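Local coordinates for sugar ABC transporter substrate-binding protein (Treponema pallidum subsp. pallidum, PDB 5U2P) that probably captures a ligand, perhaps a sugar, in the periplasm and delivers it to an ABC transporter as its substrate-binding component, at residues Phe143-Leu148 with Pro281-Gly286; Lys158-Leu163 with Leu290-Asn295; Val178-Ser183 with Gly240-His245; Val299-Leu304 with Ile373-Ala378. One frame throughout, in Å; residues are numbered along the deposited sequence.

Interaction 1: residues Phe143-Leu148 with Pro281-Gly286; sequences FYNKDL and PGINLG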
loop_
_atom_site.group_PDB
_atom_site.type_symbol
_atom_site.label_atom_id
_atom_site.label_comp_id
_atom_site.label_asym_id
_atom_site.label_seq_id
_atom_site.Cartn_x
_atom_site.Cartn_y
_atom_site.Cartn_z
ATOM N N PHE A 143 -9.274 -11.145 5.046
ATOM C CA PHE A 143 -9.788 -12.099 4.083
ATOM C C PHE A 143 -10.268 -13.338 4.819
ATOM O O PHE A 143 -9.616 -13.810 5.755
ATOM C CB PHE A 143 -8.713 -12.429 3.072
ATOM C CG PHE A 143 -8.284 -11.244 2.271
ATOM C CD1 PHE A 143 -9.039 -10.821 1.194
ATOM C CD2 PHE A 143 -7.166 -10.515 2.617
ATOM C CE1 PHE A 143 -8.670 -9.720 0.455
ATOM C CE2 PHE A 143 -6.781 -9.423 1.883
ATOM C CZ PHE A 143 -7.544 -9.014 0.799
ATOM N N TYR A 144 -11.431 -13.840 4.436
ATOM C CA TYR A 144 -11.990 -14.986 5.120
ATOM C C TYR A 144 -12.647 -15.974 4.175
ATOM O O TYR A 144 -13.035 -15.644 3.041
ATOM C CB TYR A 144 -12.986 -14.542 6.181
ATOM C CG TYR A 144 -14.214 -13.822 5.677
ATOM C CD1 TYR A 144 -14.203 -12.448 5.493
ATOM C CD2 TYR A 144 -15.396 -14.514 5.408
ATOM C CE1 TYR A 144 -15.329 -11.771 5.044
ATOM C CE2 TYR A 144 -16.528 -13.843 4.968
ATOM C CZ TYR A 144 -16.485 -12.475 4.786
ATOM O OH TYR A 144 -17.584 -11.785 4.346
ATOM N N ASN A 145 -12.699 -17.204 4.659
ATOM C CA ASN A 145 -13.287 -18.324 3.937
ATOM C C ASN A 145 -14.792 -18.374 4.196
ATOM O O ASN A 145 -15.231 -18.850 5.248
ATOM C CB ASN A 145 -12.620 -19.638 4.357
ATOM C CG ASN A 145 -13.093 -20.818 3.530
ATOM O OD1 ASN A 145 -14.222 -20.828 3.043
ATOM N ND2 ASN A 145 -12.224 -21.811 3.348
ATOM N N LYS A 146 -15.564 -17.886 3.226
ATOM C CA LYS A 146 -17.021 -17.768 3.355
ATOM C C LYS A 146 -17.706 -19.102 3.658
ATOM O O LYS A 146 -18.710 -19.135 4.365
ATOM C CB LYS A 146 -17.622 -17.192 2.073
ATOM C CG LYS A 146 -17.416 -15.715 1.847
ATOM C CD LYS A 146 -18.152 -15.264 0.590
ATOM C CE LYS A 146 -18.180 -13.754 0.467
ATOM N NZ LYS A 146 -18.905 -13.310 -0.755
ATOM N N ASP A 147 -17.166 -20.195 3.122
ATOM C CA ASP A 147 -17.764 -21.516 3.326
ATOM C C ASP A 147 -17.588 -21.974 4.758
ATOM O O ASP A 147 -18.517 -22.514 5.346
ATOM C CB ASP A 147 -17.161 -22.562 2.380
ATOM C CG ASP A 147 -17.571 -22.357 0.932
ATOM O OD1 ASP A 147 -18.626 -21.739 0.677
ATOM O OD2 ASP A 147 -16.834 -22.830 0.039
ATOM N N LEU A 148 -16.400 -21.767 5.321
ATOM C CA LEU A 148 -16.160 -22.108 6.722
ATOM C C LEU A 148 -17.021 -21.251 7.634
ATOM O O LEU A 148 -17.568 -21.736 8.625
ATOM C CB LEU A 148 -14.694 -21.918 7.101
ATOM C CG LEU A 148 -13.694 -22.948 6.601
ATOM C CD1 LEU A 148 -12.281 -22.481 6.911
ATOM C CD2 LEU A 148 -13.961 -24.303 7.245
ATOM N N PRO A 281 -9.033 -21.786 -7.557
ATOM C CA PRO A 281 -9.928 -20.827 -8.223
ATOM C C PRO A 281 -11.359 -20.843 -7.708
ATOM O O PRO A 281 -12.053 -19.827 -7.774
ATOM C CB PRO A 281 -9.884 -21.274 -9.685
ATOM C CG PRO A 281 -8.599 -21.981 -9.843
ATOM C CD PRO A 281 -8.241 -22.573 -8.518
ATOM N N GLY A 282 -11.801 -21.981 -7.192
ATOM C CA GLY A 282 -13.169 -22.091 -6.741
ATOM C C GLY A 282 -13.375 -21.715 -5.293
ATOM O O GLY A 282 -14.475 -21.880 -4.772
ATOM N N ILE A 283 -12.341 -21.220 -4.620
ATOM C CA ILE A 283 -12.505 -20.914 -3.215
ATOM C C ILE A 283 -13.409 -19.688 -3.058
ATOM O O ILE A 283 -13.400 -18.783 -3.881
ATOM C CB ILE A 283 -11.140 -20.697 -2.515
ATOM C CG1 ILE A 283 -11.304 -20.770 -0.995
ATOM C CG2 ILE A 283 -10.501 -19.414 -2.962
ATOM C CD1 ILE A 283 -9.994 -20.942 -0.260
ATOM N N ASN A 284 -14.220 -19.725 -2.012
ATOM C CA ASN A 284 -15.194 -18.685 -1.726
ATOM C C ASN A 284 -14.638 -17.726 -0.667
ATOM O O ASN A 284 -14.753 -17.979 0.518
ATOM C CB ASN A 284 -16.503 -19.311 -1.249
ATOM C CG ASN A 284 -17.656 -18.343 -1.304
ATOM O OD1 ASN A 284 -17.572 -17.302 -1.960
ATOM N ND2 ASN A 284 -18.743 -18.676 -0.617
ATOM N N LEU A 285 -13.995 -16.679 -1.147
ATOM C CA LEU A 285 -13.255 -15.760 -0.298
ATOM C C LEU A 285 -14.025 -14.469 -0.132
ATOM O O LEU A 285 -14.526 -13.912 -1.103
ATOM C CB LEU A 285 -11.882 -15.483 -0.920
ATOM C CG LEU A 285 -10.710 -15.115 -0.021
ATOM C CD1 LEU A 285 -10.376 -16.284 0.858
ATOM C CD2 LEU A 285 -9.496 -14.733 -0.862
ATOM N N GLY A 286 -14.109 -13.987 1.099
ATOM C CA GLY A 286 -14.642 -12.667 1.373
ATOM C C GLY A 286 -13.544 -11.763 1.890
ATOM O O GLY A 286 -12.480 -12.250 2.288
HETATM O O HOH W 1 -14.420 -21.589 0.054
#

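Interaction 2: residues Lys158-Leu163 with Leu290-Asn295; sequences KSWNEL and LPITEN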
loop_
_atom_site.group_PDB
_atom_site.type_symbol
_atom_site.label_atom_id
_atom_site.label_comp_id
_atom_site.label_asym_id
_atom_site.label_seq_id
_atom_site.Cartn_x
_atom_site.Cartn_y
_atom_site.Cartn_z
ATOM N N LYS A 158 -18.106 -7.148 12.064
ATOM C CA LYS A 158 -18.218 -5.739 11.720
ATOM C C LYS A 158 -17.762 -4.836 12.864
ATOM O O LYS A 158 -17.890 -3.621 12.794
ATOM C CB LYS A 158 -19.655 -5.412 11.305
ATOM C CG LYS A 158 -20.166 -6.347 10.209
ATOM C CD LYS A 158 -21.180 -5.684 9.303
ATOM C CE LYS A 158 -21.480 -6.571 8.101
ATOM N NZ LYS A 158 -22.406 -5.926 7.133
ATOM N N SER A 159 -17.201 -5.446 13.899
ATOM C CA SER A 159 -16.679 -4.727 15.057
ATOM C C SER A 159 -15.612 -5.579 15.735
ATOM O O SER A 159 -15.450 -6.747 15.407
ATOM C CB SER A 159 -17.781 -4.434 16.060
ATOM O OG SER A 159 -18.180 -5.650 16.666
ATOM N N TRP A 160 -14.913 -4.990 16.695
ATOM C CA TRP A 160 -13.876 -5.687 17.454
ATOM C C TRP A 160 -14.407 -6.872 18.248
ATOM O O TRP A 160 -13.758 -7.914 18.315
ATOM C CB TRP A 160 -13.187 -4.699 18.401
ATOM C CG TRP A 160 -12.317 -5.326 19.471
ATOM C CD1 TRP A 160 -12.597 -5.410 20.809
ATOM C CD2 TRP A 160 -11.026 -5.933 19.295
ATOM N NE1 TRP A 160 -11.564 -6.030 21.472
ATOM C CE2 TRP A 160 -10.588 -6.362 20.569
ATOM C CE3 TRP A 160 -10.201 -6.155 18.192
ATOM C CZ2 TRP A 160 -9.365 -7.006 20.761
ATOM C CZ3 TRP A 160 -8.984 -6.792 18.388
ATOM C CH2 TRP A 160 -8.580 -7.208 19.659
ATOM N N ASN A 161 -15.570 -6.714 18.872
ATOM C CA ASN A 161 -16.149 -7.806 19.633
ATOM C C ASN A 161 -16.651 -8.910 18.726
ATOM O O ASN A 161 -16.616 -10.077 19.095
ATOM C CB ASN A 161 -17.283 -7.303 20.527
ATOM C CG ASN A 161 -16.777 -6.475 21.677
ATOM O OD1 ASN A 161 -15.711 -6.747 22.228
ATOM N ND2 ASN A 161 -17.529 -5.445 22.039
ATOM N N GLU A 162 -17.103 -8.549 17.531
ATOM C CA GLU A 162 -17.534 -9.560 16.578
ATOM C C GLU A 162 -16.324 -10.353 16.071
ATOM O O GLU A 162 -16.427 -11.559 15.821
ATOM C CB GLU A 162 -18.310 -8.919 15.422
ATOM C CG GLU A 162 -19.741 -8.547 15.828
ATOM C CD GLU A 162 -20.577 -7.970 14.701
ATOM O OE1 GLU A 162 -20.210 -8.131 13.521
ATOM O OE2 GLU A 162 -21.621 -7.356 15.002
ATOM N N LEU A 163 -15.182 -9.685 15.931
ATOM C CA LEU A 163 -13.946 -10.375 15.556
ATOM C C LEU A 163 -13.556 -11.373 16.640
ATOM O O LEU A 163 -13.253 -12.519 16.344
ATOM C CB LEU A 163 -12.801 -9.400 15.331
ATOM C CG LEU A 163 -11.428 -10.028 15.073
ATOM C CD1 LEU A 163 -11.433 -10.803 13.777
ATOM C CD2 LEU A 163 -10.360 -8.945 15.042
ATOM N N LEU A 290 -10.646 -4.851 8.868
ATOM C CA LEU A 290 -10.263 -5.468 10.138
ATOM C C LEU A 290 -10.674 -4.557 11.287
ATOM O O LEU A 290 -10.076 -3.490 11.470
ATOM C CB LEU A 290 -8.761 -5.737 10.194
ATOM C CG LEU A 290 -8.259 -6.383 11.495
ATOM C CD1 LEU A 290 -8.522 -7.890 11.542
ATOM C CD2 LEU A 290 -6.801 -6.092 11.642
ATOM N N PRO A 291 -11.694 -4.962 12.076
ATOM C CA PRO A 291 -12.159 -4.022 13.106
ATOM C C PRO A 291 -11.282 -4.027 14.359
ATOM O O PRO A 291 -11.644 -4.632 15.372
ATOM C CB PRO A 291 -13.566 -4.527 13.415
ATOM C CG PRO A 291 -13.480 -6.005 13.196
ATOM C CD PRO A 291 -12.494 -6.204 12.066
ATOM N N ILE A 292 -10.149 -3.335 14.279
ATOM C CA ILE A 292 -9.116 -3.390 15.311
ATOM C C ILE A 292 -8.932 -2.027 15.961
ATOM O O ILE A 292 -8.150 -1.881 16.900
ATOM C CB ILE A 292 -7.768 -3.878 14.717
ATOM C CG1 ILE A 292 -6.798 -4.289 15.830
ATOM C CG2 ILE A 292 -7.173 -2.822 13.790
ATOM C CD1 ILE A 292 -5.555 -4.986 15.324
ATOM N N THR A 293 -9.645 -1.031 15.439
ATOM C CA THR A 293 -9.694 0.297 16.051
ATOM C C THR A 293 -11.125 0.810 16.050
ATOM O O THR A 293 -11.957 0.327 15.284
ATOM C CB THR A 293 -8.802 1.322 15.314
ATOM O OG1 THR A 293 -9.355 1.615 14.021
ATOM C CG2 THR A 293 -7.388 0.789 15.151
ATOM N N GLU A 294 -11.403 1.804 16.888
ATOM C CA GLU A 294 -12.748 2.356 16.985
ATOM C C GLU A 294 -13.221 2.906 15.635
ATOM O O GLU A 294 -14.414 2.902 15.338
ATOM C CB GLU A 294 -12.805 3.453 18.063
ATOM C CG GLU A 294 -12.402 4.878 17.619
ATOM C CD GLU A 294 -10.916 5.029 17.314
ATOM O OE1 GLU A 294 -10.116 4.186 17.774
ATOM O OE2 GLU A 294 -10.548 6.001 16.618
ATOM N N ASN A 295 -12.273 3.357 14.819
ATOM C CA ASN A 295 -12.583 4.018 13.552
ATOM C C ASN A 295 -12.242 3.181 12.317
ATOM O O ASN A 295 -12.222 3.703 11.214
ATOM C CB ASN A 295 -11.839 5.355 13.473
ATOM C CG ASN A 295 -10.328 5.187 13.355
ATOM O OD1 ASN A 295 -9.781 4.115 13.612
ATOM N ND2 ASN A 295 -9.648 6.255 12.970
#

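Interaction 3: residues Val178-Ser183 with Gly240-His245; sequences VPLALS and GYVNKH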
loop_
_atom_site.group_PDB
_atom_site.type_symbol
_atom_site.label_atom_id
_atom_site.label_comp_id
_atom_site.label_asym_id
_atom_site.label_seq_id
_atom_site.Cartn_x
_atom_site.Cartn_y
_atom_site.Cartn_z
ATOM N N VAL A 178 -6.819 -22.572 12.445
ATOM C CA VAL A 178 -6.254 -21.393 13.090
ATOM C C VAL A 178 -7.195 -20.208 12.875
ATOM O O VAL A 178 -7.717 -20.003 11.763
ATOM C CB VAL A 178 -4.850 -21.083 12.571
ATOM C CG1 VAL A 178 -4.312 -19.793 13.194
ATOM C CG2 VAL A 178 -3.928 -22.234 12.899
ATOM N N PRO A 179 -7.461 -19.442 13.950
ATOM C CA PRO A 179 -8.536 -18.460 13.804
ATOM C C PRO A 179 -8.133 -17.290 12.906
ATOM O O PRO A 179 -8.832 -17.003 11.934
ATOM C CB PRO A 179 -8.788 -17.989 15.253
ATOM C CG PRO A 179 -8.065 -18.981 16.141
ATOM C CD PRO A 179 -6.893 -19.418 15.309
ATOM N N LEU A 180 -7.026 -16.630 13.242
ATOM C CA LEU A 180 -6.536 -15.481 12.473
ATOM C C LEU A 180 -5.064 -15.659 12.124
ATOM O O LEU A 180 -4.187 -15.488 12.964
ATOM C CB LEU A 180 -6.729 -14.172 13.244
ATOM C CG LEU A 180 -6.282 -12.874 12.563
ATOM C CD1 LEU A 180 -7.024 -12.657 11.268
ATOM C CD2 LEU A 180 -6.478 -11.672 13.489
ATOM N N ALA A 181 -4.813 -15.985 10.864
ATOM C CA ALA A 181 -3.479 -16.191 10.349
ATOM C C ALA A 181 -2.821 -14.900 9.847
ATOM O O ALA A 181 -3.479 -13.997 9.283
ATOM C CB ALA A 181 -3.524 -17.227 9.225
ATOM N N LEU A 182 -1.512 -14.841 10.066
ATOM C CA LEU A 182 -0.637 -13.738 9.657
ATOM C C LEU A 182 0.583 -14.320 8.981
ATOM O O LEU A 182 1.033 -15.411 9.341
ATOM C CB LEU A 182 -0.213 -12.897 10.870
ATOM C CG LEU A 182 -1.338 -12.347 11.742
ATOM C CD1 LEU A 182 -0.761 -11.680 12.974
ATOM C CD2 LEU A 182 -2.214 -11.345 10.974
ATOM N N SER A 183 1.117 -13.602 8.003
ATOM C CA SER A 183 2.311 -14.027 7.300
ATOM C C SER A 183 3.487 -13.099 7.561
ATOM O O SER A 183 3.333 -11.904 7.851
ATOM C CB SER A 183 2.030 -14.125 5.793
ATOM O OG SER A 183 1.663 -12.893 5.246
ATOM N N GLY A 240 -5.039 -16.550 22.268
ATOM C CA GLY A 240 -4.513 -17.510 21.312
ATOM C C GLY A 240 -5.161 -17.432 19.936
ATOM O O GLY A 240 -5.117 -18.383 19.166
ATOM N N TYR A 241 -5.760 -16.291 19.618
ATOM C CA TYR A 241 -6.369 -16.080 18.318
ATOM C C TYR A 241 -5.324 -15.801 17.244
ATOM O O TYR A 241 -5.564 -16.057 16.069
ATOM C CB TYR A 241 -7.375 -14.930 18.377
ATOM C CG TYR A 241 -8.574 -15.205 19.256
ATOM C CD1 TYR A 241 -8.879 -16.503 19.673
ATOM C CD2 TYR A 241 -9.421 -14.174 19.655
ATOM C CE1 TYR A 241 -9.974 -16.755 20.466
ATOM C CE2 TYR A 241 -10.528 -14.423 20.450
ATOM C CZ TYR A 241 -10.798 -15.720 20.852
ATOM O OH TYR A 241 -11.894 -15.985 21.643
ATOM N N VAL A 242 -4.178 -15.254 17.642
ATOM C CA VAL A 242 -3.004 -15.241 16.769
ATOM C C VAL A 242 -1.904 -16.000 17.491
ATOM O O VAL A 242 -1.786 -15.913 18.715
ATOM C CB VAL A 242 -2.498 -13.824 16.405
ATOM C CG1 VAL A 242 -3.601 -12.984 15.732
ATOM C CG2 VAL A 242 -1.951 -13.116 17.620
ATOM N N ASN A 243 -1.110 -16.751 16.731
ATOM C CA ASN A 243 -0.055 -17.582 17.309
ATOM C C ASN A 243 1.319 -16.960 17.079
ATOM O O ASN A 243 1.753 -16.819 15.929
ATOM C CB ASN A 243 -0.111 -18.992 16.705
ATOM C CG ASN A 243 0.723 -19.993 17.476
ATOM O OD1 ASN A 243 1.850 -19.698 17.875
ATOM N ND2 ASN A 243 0.172 -21.192 17.689
ATOM N N LYS A 244 2.001 -16.593 18.166
ATOM C CA LYS A 244 3.321 -15.971 18.056
ATOM C C LYS A 244 4.266 -16.879 17.282
ATOM O O LYS A 244 5.085 -16.408 16.494
ATOM C CB LYS A 244 3.912 -15.662 19.444
ATOM C CG LYS A 244 5.256 -14.922 19.397
ATOM C CD LYS A 244 5.835 -14.667 20.792
ATOM C CE LYS A 244 7.176 -13.939 20.710
ATOM N NZ LYS A 244 7.807 -13.722 22.042
ATOM N N HIS A 245 4.135 -18.186 17.498
ATOM C CA HIS A 245 5.062 -19.153 16.924
ATOM C C HIS A 245 4.829 -19.355 15.436
ATOM O O HIS A 245 5.676 -19.930 14.746
ATOM C CB HIS A 245 4.939 -20.487 17.661
ATOM C CG HIS A 245 5.027 -20.352 19.149
ATOM N ND1 HIS A 245 6.080 -19.717 19.773
ATOM C CD2 HIS A 245 4.188 -20.747 20.135
ATOM C CE1 HIS A 245 5.891 -19.739 21.081
ATOM N NE2 HIS A 245 4.751 -20.358 21.327
HETATM O O HOH W 2 -1.370 -16.075 13.566
#

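Interaction 4: residues Val299-Leu304 with Ile373-Ala378; sequences VLTGSL and IQAIDA. With EDO (1,2-ethanediol), chain E.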
loop_
_atom_site.group_PDB
_atom_site.type_symbol
_atom_site.label_atom_id
_atom_site.label_comp_id
_atom_site.label_asym_id
_atom_site.label_seq_id
_atom_site.Cartn_x
_atom_site.Cartn_y
_atom_site.Cartn_z
ATOM N N VAL A 299 -11.233 4.059 6.897
ATOM C CA VAL A 299 -10.212 4.034 5.853
ATOM C C VAL A 299 -9.523 2.672 5.808
ATOM O O VAL A 299 -9.446 1.983 6.816
ATOM C CB VAL A 299 -9.164 5.153 6.072
ATOM C CG1 VAL A 299 -8.140 4.762 7.153
ATOM C CG2 VAL A 299 -8.484 5.508 4.792
ATOM N N LEU A 300 -9.049 2.283 4.633
ATOM C CA LEU A 300 -8.193 1.108 4.495
ATOM C C LEU A 300 -6.749 1.574 4.587
ATOM O O LEU A 300 -6.457 2.739 4.309
ATOM C CB LEU A 300 -8.430 0.395 3.161
ATOM C CG LEU A 300 -9.817 -0.209 2.941
ATOM C CD1 LEU A 300 -9.965 -0.695 1.535
ATOM C CD2 LEU A 300 -10.059 -1.342 3.912
ATOM N N THR A 301 -5.841 0.675 4.956
ATOM C CA THR A 301 -4.416 0.930 4.772
ATOM C C THR A 301 -3.813 -0.014 3.735
ATOM O O THR A 301 -4.402 -1.044 3.381
ATOM C CB THR A 301 -3.603 0.797 6.093
ATOM O OG1 THR A 301 -3.374 -0.587 6.396
ATOM C CG2 THR A 301 -4.320 1.497 7.253
ATOM N N GLY A 302 -2.642 0.365 3.230
ATOM C CA GLY A 302 -1.915 -0.455 2.275
ATOM C C GLY A 302 -0.595 0.170 1.907
ATOM O O GLY A 302 -0.087 1.048 2.612
ATOM N N SER A 303 -0.034 -0.295 0.803
ATOM C CA SER A 303 1.117 0.334 0.212
ATOM C C SER A 303 0.709 1.185 -0.974
ATOM O O SER A 303 0.101 0.679 -1.922
ATOM C CB SER A 303 2.138 -0.670 -0.274
ATOM O OG SER A 303 3.174 0.050 -0.928
ATOM N N LEU A 304 1.054 2.463 -0.897
ATOM C CA LEU A 304 0.852 3.417 -1.992
ATOM C C LEU A 304 2.185 3.740 -2.664
ATOM O O LEU A 304 2.325 4.766 -3.345
ATOM C CB LEU A 304 0.156 4.683 -1.468
ATOM C CG LEU A 304 -1.136 4.459 -0.661
ATOM C CD1 LEU A 304 -1.764 5.779 -0.192
ATOM C CD2 LEU A 304 -2.152 3.645 -1.468
ATOM N N ILE A 373 -5.001 4.999 3.052
ATOM C CA ILE A 373 -3.776 5.676 3.427
ATOM C C ILE A 373 -2.657 4.679 3.566
ATOM O O ILE A 373 -2.902 3.483 3.722
ATOM C CB ILE A 373 -3.943 6.479 4.730
ATOM C CG1 ILE A 373 -4.363 5.573 5.900
ATOM C CG2 ILE A 373 -4.965 7.554 4.487
ATOM C CD1 ILE A 373 -4.433 6.340 7.265
ATOM N N GLN A 374 -1.425 5.151 3.453
ATOM C CA GLN A 374 -0.290 4.241 3.498
ATOM C C GLN A 374 0.045 3.774 4.918
ATOM O O GLN A 374 0.319 4.587 5.828
ATOM C CB GLN A 374 0.944 4.881 2.869
ATOM C CG GLN A 374 2.144 3.934 2.902
ATOM C CD GLN A 374 3.129 4.149 1.789
ATOM O OE1 GLN A 374 2.788 4.041 0.606
ATOM N NE2 GLN A 374 4.375 4.436 2.159
ATOM N N ALA A 375 0.044 2.454 5.094
ATOM C CA ALA A 375 0.450 1.834 6.342
ATOM C C ALA A 375 1.912 2.107 6.651
ATOM O O ALA A 375 2.760 2.108 5.760
ATOM C CB ALA A 375 0.204 0.315 6.299
ATOM N N ILE A 376 2.218 2.312 7.932
ATOM C CA ILE A 376 3.565 2.709 8.314
ATOM C C ILE A 376 4.652 1.676 7.987
ATOM O O ILE A 376 5.818 2.062 7.845
ATOM C CB ILE A 376 3.641 3.052 9.817
ATOM C CG1 ILE A 376 3.196 1.858 10.669
ATOM C CG2 ILE A 376 2.817 4.293 10.112
ATOM C CD1 ILE A 376 3.469 2.013 12.194
ATOM N N ASP A 377 4.289 0.401 7.797
ATOM C CA ASP A 377 5.293 -0.611 7.446
ATOM C C ASP A 377 5.616 -0.619 5.949
ATOM O O ASP A 377 6.499 -1.350 5.525
ATOM C CB ASP A 377 4.866 -2.033 7.902
ATOM C CG ASP A 377 3.607 -2.548 7.223
ATOM O OD1 ASP A 377 2.786 -1.721 6.770
ATOM O OD2 ASP A 377 3.423 -3.805 7.188
ATOM N N ALA A 378 4.909 0.185 5.162
ATOM C CA ALA A 378 5.119 0.185 3.708
ATOM C C ALA A 378 6.281 1.096 3.319
ATOM O O ALA A 378 6.834 0.972 2.219
ATOM C CB ALA A 378 3.861 0.606 2.988
HETATM C C1 EDO E . 1.588 -3.239 2.564
HETATM O O1 EDO E . 0.321 -3.890 2.499
HETATM C C2 EDO E . 1.790 -2.467 3.858
HETATM O O2 EDO E . 0.952 -2.872 4.940
#

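Interaction 1: residues Phe143-Leu148 with Pro281-Gly286
Tyr144 and Gly286 face each other as an antiparallel hydrogen-bonded pair: Gly286 N donates a hydrogen bond to Tyr144 O at 2.8 Å, and Tyr144 N returns a bond to Gly286 O at 2.9 Å. The CG of Tyr144 is wedged between its own backbone N and carbonyl carbon (chi1 63°), which folds the ring back across the neighbouring strand. Gly286 CA then lies over one face of the ring, 4.0 Å from its centroid, a CH-pi contact. Glycine suits this position because a CB would run into the ring. The Tyr144 hydroxyl is hydrogen-bonded to Glu156.

Where the strand gives way to helix 146-151, Asn145 is the N-cap. Its OD1 accepts from Leu148 N at 3.3 Å, from above the amide plane, and more weakly from Asp147 N. A water donates to that OD1 and to Asp147 OD2 and accepts from Asn284 N, tying the cap to the loop that leads into strand 285-288. Lys146 N bonds to Asn284 O at 2.8 Å. The extended Lys146 side chain crosses that of Asn284 at about a right angle, its CD 3.3 Å from Asn284 OD1, while Asn284 ND2 reaches Asp147 OD1 in a weak bond.

On the face carrying Asn145 and Leu285, helices 251-258 and 270-279 pack against the sheet through Phe258, Ala273 and Ile277; strand 263-267 flanks 138-145 through Tyr266 and Ala264.

Interaction 2: residues Lys158-Leu163 with Leu290-Asn295
Trp160 and Pro291 meet where an inverse gamma turn, centred on Pro291, is laid against the first turn of helix 160-172. The turn is closed by a weak bond from Ile292 N to Leu290 O, and it presents the proline ring to the helix start. The compact ring presses its CB and CG against the Ser159 backbone, Pro291 CG lying 3.1 Å from Ser159 O. That Ser159 O already accepts from Leu163 N, while Ser159 OG, the N-cap, accepts from Glu162 N at 3.2 Å. The serine side chain turns away from the loop to cap the helix, leaving its backbone to meet the proline.

The Trp160 side chain can be followed outward. CB lies 3.4 Å from Pro291 O. With CG anti to the backbone N (chi1 167°), the indole swings along the loop so that CE3 comes 3.5 Å from the same oxygen, which sits at the ring edge, near its plane. Farther out, CZ3 touches Ile292 CG1 at 4.2 Å, the two side chains crossing obliquely. The indole also packs on Ala232, Glu235 and Leu236, so this large group joins the loop 290-295 to helix 227-238.

One turn on, Leu163 bridges two residues of the loop: its CB meets Pro291 CG, and its CD2 reaches Leu290 CD1 at 4.1 Å.

Interaction 3: residues Val178-Ser183 with Gly240-His245
A Schellman motif ends helix 227-238 at Gly240, and the chain leaving it runs past a corner in the strand at Pro179 and Leu180. Gly240 has a positive phi (70°), a conformation that a residue without a side chain adopts easily. The following residue, Tyr241, turns its carbonyl to the corner, where Leu180 N donates to Tyr241 O at 3.2 Å. Pro179, just before Leu180, adds apolar cover without a donor of its own: Pro179 CD lies 3.7 Å from that same oxygen, and Pro179 CG approaches Tyr241 CD1 at 4.4 Å.

From Leu180 on, the contact is largely hydrocarbon. Leu180 and Val242 lie side by side, pointing the same way, with Leu180 CD2 3.9 Å from Val242 CG1. Val242 CG1 touches both leucines because it stands anti to its own carbonyl carbon (chi1 -57°): Leu182 CD1 also meets it, at 4.2 Å and at a slant. The Leu180 carbonyl does not pair with the loop directly. Instead a water donates to Leu180 O at 2.9 Å and accepts from Asn243 N at 3.2 Å, satisfying both backbone groups.

Asn243 then uses OD1 to accept from His245 N at 2.8 Å, in the carbonyl plane. Two standard motifs thus shape the segment: a Schellman C-cap ends helix 227-238, and an Asx turn at Asn243 bends the loop before helix 251-258.

Interaction 4: residues Val299-Leu304 with Ile373-Ala378
Ile373 and Thr301 are paired in register as neighbours in two parallel strands of the mixed sheet, and the backbone ladder satisfies its groups in turn: Ile373 N donates to Leu300 O at 3.0 Å, Gly302 N to Ile373 O at 3.2 Å, and Ala375 N to Gly302 O at 2.9 Å. Past the last of these, Gln374 extends the parallel ladder by a side-chain-to-backbone bond. Stretched out, with CG anti to the backbone N (chi1 -180°), it carries OE1 to Leu304 N, which donates at 2.8 Å, tilted slightly from the amide plane. Its NE2 is taken by Glu305, so both ends of the amide are engaged, a use well suited to glutamine.

The Thr301 hydroxyl is bonded to Asp195 and Asn140, while Ser303 OG is bonded to Glu305 N. Small residues fit where the chains close up: Ala378 CB touches Ser303 CB at 3.9 Å. Val299 and Ile373, both branched at CB, cross at about a right angle where the loop enters strand 300-303, Val299 CG1 to Ile373 CD1 at 4.0 Å. An ethanediol molecule, probably from the crystallisation liquor, donates from O2 to Asp377 OD1 at 2.8 Å and is also hydrogen-bonded to Asn140 and Ser138.

Strand 138-145 runs antiparallel to 300-303 on the side away from 372-374, and helix 191-214 packs on Ile373 and Asp377, while Leu300 meets helix 360-367.

All four contacts belong to the same lobe, built round the six-stranded mixed sheet that interactions 1, 3 and 4 reach. Strand 138-145 is shared: it pairs with 285-288 of interaction 1 and with 300-303 of interaction 4. The centres of interactions 1 and 4 are 24 Å apart. Interaction 2 adjoins 1 and 4 in sequence, and its centre is about 17 Å from that of interaction 3. Along the chain, interaction 3 is nested inside the loops closed by 1 and 2, which interleave, whereas 4 opens after the others close. Interaction 4 is the most central, its centre about 5 Å from the centre of the chain, consistent with a place near the cleft of a two-lobed binding protein.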